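Local atomic coordinates of transcriptional regulator, putative (Pseudomonas syringae pv. tomato, PDB entry 2R5F), a protein that probably regulates transcription as a DNA-binding factor of the SorC family, with this domain thought to sense a sugar effector. Residues A[156-164]-A[184-194]. Residues are numbered along the deposited sequence; the frame is centred on the assembly and turned at random.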
loop_
_atom_site.group_PDB
_atom_site.type_symbol
_atom_site.label_atom_id
_atom_site.label_comp_id
_atom_site.label_asym_id
_atom_site.label_seq_id
_atom_site.Cartn_x
_atom_site.Cartn_y
_atom_site.Cartn_z
ATOM N N ALA A 156 6.131 -1.963 4.147
ATOM C CA ALA A 156 5.067 -2.394 3.213
ATOM C C ALA A 156 4.300 -1.207 2.712
ATOM O O ALA A 156 3.839 -0.399 3.494
ATOM C CB ALA A 156 4.130 -3.432 3.850
ATOM N N ILE A 157 4.163 -1.101 1.389
ATOM C CA ILE A 157 3.364 -0.073 0.771
ATOM C C ILE A 157 2.113 -0.712 0.159
ATOM O O ILE A 157 2.209 -1.561 -0.720
ATOM C CB ILE A 157 4.151 0.673 -0.347
ATOM C CG1 ILE A 157 5.557 1.049 0.146
ATOM C CG2 ILE A 157 3.306 1.873 -0.865
ATOM C CD1 ILE A 157 6.422 1.586 -0.882
ATOM N N VAL A 158 0.936 -0.310 0.622
ATOM C CA VAL A 158 -0.314 -1.029 0.283
ATOM C C VAL A 158 -1.446 -0.080 -0.083
ATOM O O VAL A 158 -1.580 1.008 0.493
ATOM C CB VAL A 158 -0.793 -1.985 1.454
ATOM C CG1 VAL A 158 0.267 -3.059 1.809
ATOM C CG2 VAL A 158 -1.208 -1.193 2.703
ATOM N N GLY A 159 -2.265 -0.480 -1.045
ATOM C CA GLY A 159 -3.477 0.240 -1.329
ATOM C C GLY A 159 -4.516 -0.407 -0.437
ATOM O O GLY A 159 -4.252 -1.430 0.182
ATOM N N ILE A 160 -5.694 0.188 -0.369
ATOM C CA ILE A 160 -6.777 -0.353 0.443
ATOM C C ILE A 160 -7.976 -0.427 -0.490
ATOM O O ILE A 160 -8.376 0.582 -1.054
ATOM C CB ILE A 160 -7.023 0.536 1.701
ATOM C CG1 ILE A 160 -5.792 0.479 2.632
ATOM C CG2 ILE A 160 -8.282 0.095 2.484
ATOM C CD1 ILE A 160 -5.605 1.702 3.491
ATOM N N GLY A 161 -8.512 -1.629 -0.705
ATOM C CA GLY A 161 -9.701 -1.788 -1.540
ATOM C C GLY A 161 -11.004 -1.743 -0.739
ATOM O O GLY A 161 -11.065 -2.205 0.400
ATOM N N GLU A 162 -12.054 -1.199 -1.337
ATOM C CA GLU A 162 -13.392 -1.258 -0.744
ATOM C C GLU A 162 -14.193 -2.449 -1.298
ATOM O O GLU A 162 -14.019 -2.815 -2.458
ATOM C CB GLU A 162 -14.128 0.075 -0.981
ATOM C CG GLU A 162 -14.719 0.316 -2.412
ATOM C CD GLU A 162 -13.685 0.764 -3.475
ATOM O OE1 GLU A 162 -12.562 0.206 -3.528
ATOM O OE2 GLU A 162 -14.001 1.682 -4.275
ATOM N N LEU A 163 -15.056 -3.050 -0.467
ATOM C CA LEU A 163 -16.037 -4.058 -0.922
ATOM C C LEU A 163 -17.460 -3.496 -1.063
ATOM O O LEU A 163 -18.121 -3.194 -0.065
ATOM C CB LEU A 163 -16.059 -5.278 0.002
ATOM C CG LEU A 163 -16.221 -6.640 -0.693
ATOM C CD1 LEU A 163 -16.015 -7.749 0.296
ATOM C CD2 LEU A 163 -17.577 -6.808 -1.382
ATOM N N GLU A 164 -17.927 -3.433 -2.312
ATOM C CA GLU A 164 -19.168 -2.769 -2.744
ATOM C C GLU A 164 -18.807 -1.360 -3.199
ATOM O O GLU A 164 -17.977 -1.189 -4.089
ATOM C CB GLU A 164 -20.251 -2.684 -1.651
ATOM C CG GLU A 164 -20.857 -3.997 -1.186
ATOM C CD GLU A 164 -21.701 -3.827 0.076
ATOM O OE1 GLU A 164 -22.437 -2.815 0.194
ATOM O OE2 GLU A 164 -21.631 -4.717 0.953
ATOM N N LEU A 184 -18.234 -12.571 0.560
ATOM C CA LEU A 184 -17.506 -11.957 1.668
ATOM C C LEU A 184 -18.313 -10.865 2.369
ATOM O O LEU A 184 -18.392 -10.846 3.599
ATOM C CB LEU A 184 -16.146 -11.445 1.198
ATOM C CG LEU A 184 -15.046 -12.518 1.140
ATOM C CD1 LEU A 184 -14.176 -12.382 -0.098
ATOM C CD2 LEU A 184 -14.196 -12.509 2.404
ATOM N N ALA A 185 -18.925 -9.981 1.581
ATOM C CA ALA A 185 -19.715 -8.859 2.097
ATOM C C ALA A 185 -20.747 -9.301 3.148
ATOM O O ALA A 185 -20.706 -8.866 4.305
ATOM C CB ALA A 185 -20.396 -8.124 0.939
ATOM N N GLU A 186 -21.645 -10.193 2.736
ATOM C CA GLU A 186 -22.668 -10.751 3.613
ATOM C C GLU A 186 -22.088 -11.453 4.840
ATOM O O GLU A 186 -22.759 -11.584 5.868
ATOM C CB GLU A 186 -23.570 -11.712 2.827
ATOM C CG GLU A 186 -24.388 -11.034 1.719
ATOM C CD GLU A 186 -25.100 -12.082 0.808
ATOM O OE1 GLU A 186 -24.705 -13.331 0.779
ATOM O OE2 GLU A 186 -26.062 -11.647 0.121
ATOM N N ARG A 187 -20.843 -11.909 4.740
ATOM C CA ARG A 187 -20.233 -12.552 5.893
ATOM C C ARG A 187 -19.741 -11.510 6.904
ATOM O O ARG A 187 -19.921 -11.712 8.112
ATOM C CB ARG A 187 -19.175 -13.605 5.508
ATOM C CG ARG A 187 -19.368 -14.919 6.313
ATOM C CD ARG A 187 -18.524 -16.091 5.814
ATOM N NE ARG A 187 -17.125 -15.980 6.230
ATOM C CZ ARG A 187 -16.274 -17.003 6.317
ATOM N NH1 ARG A 187 -15.020 -16.784 6.702
ATOM N NH2 ARG A 187 -16.663 -18.245 6.024
ATOM N N GLY A 188 -19.180 -10.393 6.410
ATOM C CA GLY A 188 -18.837 -9.232 7.241
ATOM C C GLY A 188 -17.809 -8.238 6.680
ATOM O O GLY A 188 -17.557 -7.199 7.292
ATOM N N ALA A 189 -17.221 -8.536 5.519
ATOM C CA ALA A 189 -16.117 -7.729 4.974
ATOM C C ALA A 189 -16.542 -6.384 4.401
ATOM O O ALA A 189 -17.588 -6.281 3.754
ATOM C CB ALA A 189 -15.338 -8.517 3.937
ATOM N N VAL A 190 -15.706 -5.369 4.655
ATOM C CA VAL A 190 -15.889 -4.004 4.145
ATOM C C VAL A 190 -14.762 -3.611 3.183
ATOM O O VAL A 190 -14.915 -2.694 2.389
ATOM C CB VAL A 190 -15.976 -2.895 5.283
ATOM C CG1 VAL A 190 -17.058 -3.207 6.309
ATOM C CG2 VAL A 190 -14.602 -2.646 5.952
ATOM N N GLY A 191 -13.628 -4.294 3.273
ATOM C CA GLY A 191 -12.442 -3.913 2.489
ATOM C C GLY A 191 -11.361 -4.977 2.496
ATOM O O GLY A 191 -11.529 -6.044 3.088
ATOM N N ASP A 192 -10.237 -4.677 1.847
ATOM C CA ASP A 192 -9.126 -5.621 1.753
ATOM C C ASP A 192 -7.810 -4.884 1.636
ATOM O O ASP A 192 -7.737 -3.772 1.090
ATOM C CB ASP A 192 -9.293 -6.563 0.548
ATOM C CG ASP A 192 -8.846 -5.922 -0.778
ATOM O OD1 ASP A 192 -9.651 -5.217 -1.413
ATOM O OD2 ASP A 192 -7.700 -6.148 -1.211
ATOM N N ILE A 193 -6.777 -5.521 2.180
ATOM C CA ILE A 193 -5.394 -5.198 1.878
ATOM C C ILE A 193 -4.815 -6.495 1.306
ATOM O O ILE A 193 -4.973 -7.563 1.899
ATOM C CB ILE A 193 -4.594 -4.759 3.118
ATOM C CG1 ILE A 193 -5.087 -3.391 3.617
ATOM C CG2 ILE A 193 -3.114 -4.727 2.765
ATOM C CD1 ILE A 193 -4.570 -2.945 4.971
ATOM N N CYS A 194 -4.199 -6.387 0.132
ATOM C CA CYS A 194 -3.577 -7.516 -0.577
ATOM C C CYS A 194 -4.516 -8.693 -0.843
ATOM O O CYS A 194 -4.083 -9.828 -0.818
ATOM C CB CYS A 194 -2.322 -8.010 0.147
ATOM S SG CYS A 194 -0.970 -6.800 0.183
HETATM O O HOH W 1 -3.906 -4.011 -1.238
#
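Gly161 and Asp192 form an antiparallel hydrogen-bonded pair joining 156-164 to 184-194: Gly161 N donates to Asp192 O (2.9 Å), and Asp192 N returns a bond to Gly161 O (3.0 Å). Glu162 and Gly191 follow as a non-hydrogen-bonded pair, then Leu163 N bonds to Val190 O nearly straight (169°). Val190 and Gly191 form a classic beta bulge against strand 196-198. At the other end a water donates to Gly159 O and accepts from Cys194 N, bridging the two segments where direct pairing has stopped. Asp192 holds CG between its backbone N and carbonyl carbon (chi1 81°), which lays OD1 over Gly161 CA at 3.4 Å, while OD2 bonds to Leu195 N. Ile193 presents CG2 to Val158 CB (3.8 Å), the two side chains crossing at about a right angle, and runs alongside Ile160 through its CG1. Leu163 spreads its branches: CD1 meets Ala189 CB and Leu184 CB, both at 3.8 Å, and CD2 meets Ala185 CB. Main-chain bonds thus hold an antiparallel extension on strand 155-162, whose other pairings are parallel; the carboxylate of Asp192 occupies the place a side chain at Gly161 would take, and its bond to Leu195 N links this pairing to the turn before strand 196-198.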